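Local coordinates for endoribonuclease ToxN (Bacillus thuringiensis, PDB 4ATO), which cleaves RNA within A-rich AAAAA-type sequences as the toxin of a type III toxin-antitoxin system and is bound by its own antitoxin RNA, ToxI, at residues E133-Y136 and K137-V141. Residues are numbered along the deposited sequence; the frame is centred on the assembly and turned at random.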
loop_
_atom_site.group_PDB
_atom_site.type_symbol
_atom_site.label_atom_id
_atom_site.label_comp_id
_atom_site.label_asym_id
_atom_site.label_seq_id
_atom_site.Cartn_x
_atom_site.Cartn_y
_atom_site.Cartn_z
ATOM N N GLU A 133 -8.055 10.794 -22.694
ATOM C CA GLU A 133 -7.179 11.876 -23.116
ATOM C C GLU A 133 -6.173 11.408 -24.150
ATOM O O GLU A 133 -5.918 12.113 -25.128
ATOM C CB GLU A 133 -6.454 12.505 -21.923
ATOM C CG GLU A 133 -7.403 12.956 -20.817
ATOM C CD GLU A 133 -6.707 13.728 -19.708
ATOM O OE1 GLU A 133 -5.500 13.487 -19.457
ATOM O OE2 GLU A 133 -7.376 14.582 -19.090
ATOM N N LYS A 134 -5.613 10.218 -23.943
ATOM C CA LYS A 134 -4.623 9.684 -24.877
ATOM C C LYS A 134 -5.239 9.463 -26.249
ATOM O O LYS A 134 -4.652 9.872 -27.258
ATOM C CB LYS A 134 -3.984 8.380 -24.367
ATOM C CG LYS A 134 -3.017 8.569 -23.214
ATOM C CD LYS A 134 -2.449 7.229 -22.749
ATOM C CE LYS A 134 -1.726 7.343 -21.407
ATOM N NZ LYS A 134 -0.684 8.406 -21.354
ATOM N N VAL A 135 -6.414 8.828 -26.309
ATOM C CA VAL A 135 -6.969 8.551 -27.639
ATOM C C VAL A 135 -7.529 9.785 -28.343
ATOM O O VAL A 135 -7.353 9.935 -29.550
ATOM C CB VAL A 135 -7.936 7.328 -27.718
ATOM C CG1 VAL A 135 -7.893 6.497 -26.465
ATOM C CG2 VAL A 135 -9.359 7.740 -28.100
ATOM N N TYR A 136 -8.173 10.678 -27.595
ATOM C CA TYR A 136 -8.678 11.909 -28.190
ATOM C C TYR A 136 -7.534 12.693 -28.833
ATOM O O TYR A 136 -7.660 13.180 -29.949
ATOM C CB TYR A 136 -9.363 12.790 -27.152
ATOM C CG TYR A 136 -9.935 14.062 -27.750
ATOM C CD1 TYR A 136 -11.224 14.082 -28.255
ATOM C CD2 TYR A 136 -9.187 15.239 -27.808
ATOM C CE1 TYR A 136 -11.762 15.223 -28.798
ATOM C CE2 TYR A 136 -9.721 16.393 -28.364
ATOM C CZ TYR A 136 -11.014 16.375 -28.855
ATOM O OH TYR A 136 -11.583 17.505 -29.403
ATOM N N LYS A 137 -6.424 12.812 -28.111
ATOM C CA LYS A 137 -5.248 13.503 -28.628
ATOM C C LYS A 137 -4.766 12.858 -29.923
ATOM O O LYS A 137 -4.575 13.540 -30.932
ATOM C CB LYS A 137 -4.115 13.487 -27.597
ATOM C CG LYS A 137 -3.557 14.858 -27.241
ATOM C CD LYS A 137 -4.577 15.692 -26.463
ATOM C CE LYS A 137 -4.005 17.045 -26.035
ATOM N NZ LYS A 137 -3.660 17.924 -27.195
ATOM N N ASP A 138 -4.578 11.541 -29.897
ATOM C CA ASP A 138 -4.048 10.841 -31.066
ATOM C C ASP A 138 -4.990 10.811 -32.267
ATOM O O ASP A 138 -4.539 10.855 -33.413
ATOM C CB ASP A 138 -3.604 9.427 -30.705
ATOM C CG ASP A 138 -2.146 9.364 -30.324
ATOM O OD1 ASP A 138 -1.450 10.389 -30.480
ATOM O OD2 ASP A 138 -1.691 8.294 -29.883
ATOM N N VAL A 139 -6.290 10.728 -32.016
ATOM C CA VAL A 139 -7.243 10.690 -33.115
ATOM C C VAL A 139 -7.288 12.047 -33.818
ATOM O O VAL A 139 -7.415 12.116 -35.042
ATOM C CB VAL A 139 -8.653 10.239 -32.652
ATOM C CG1 VAL A 139 -9.720 10.592 -33.692
ATOM C CG2 VAL A 139 -8.658 8.741 -32.379
ATOM N N THR A 140 -7.144 13.115 -33.038
ATOM C CA THR A 140 -7.268 14.476 -33.551
ATOM C C THR A 140 -5.942 15.125 -33.968
ATOM O O THR A 140 -5.887 16.341 -34.150
ATOM C CB THR A 140 -7.945 15.420 -32.516
ATOM O OG1 THR A 140 -7.083 15.605 -31.386
ATOM C CG2 THR A 140 -9.286 14.868 -32.050
ATOM N N VAL A 141 -4.877 14.358 -34.084
ATOM C CA VAL A 141 -3.630 14.952 -34.498
ATOM C C VAL A 141 -3.726 15.225 -35.964
ATOM O O VAL A 141 -4.605 14.736 -36.634
ATOM C CB VAL A 141 -2.411 14.032 -34.344
ATOM C CG1 VAL A 141 -2.086 13.760 -32.904
ATOM C CG2 VAL A 141 -2.573 12.764 -35.147
#
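Y136 and T140 meet one turn apart where helix 108-139 ends. Y136 CB lies close to the backbone N of K137, a closeness that follows from the chain itself. CG is anti to the backbone N (chi1 -178°), and the ring projects outward from the helix. T140, one turn on, brings its methyl over one face. T140 CG2 stands over the centre of the Y136 ring, 4.0 Å from the centroid and 11° off the normal, a CH-pi contact. Y136 CZ is the ring atom nearest T140 CG2, at 3.9 Å. At the tip, Y136 OH hydrogen-bonds to E163 and N47, tying the helix end to helix 159-169 and to a residue between two strands.

The other branch of T140 turns back to the helix. T140 OG1 donates to Y136 O at 2.9 Å, and T140 N donates to the same oxygen at 3.1 Å. The two donors approach from opposite faces of the carbonyl plane. T140 is the first residue to leave helical backbone angles. Before it, the ordinary helical bonds run from K137 N to E133 O, D138 N to K134 O and V139 N to V135 O, the last 2.8 Å long. V135 and V139 turn to the interior and both pack on F159 and C156. Outward, K134 NZ forms a salt bridge with a phosphate of the bound RNA.

One threonine thus uses its amide, hydroxyl and methyl on a single tyrosine. Y136 O, which accepts two hydrogen bonds, and the methyl over the ring are consistent with a well-held last turn, beside a turn that contacts RNA.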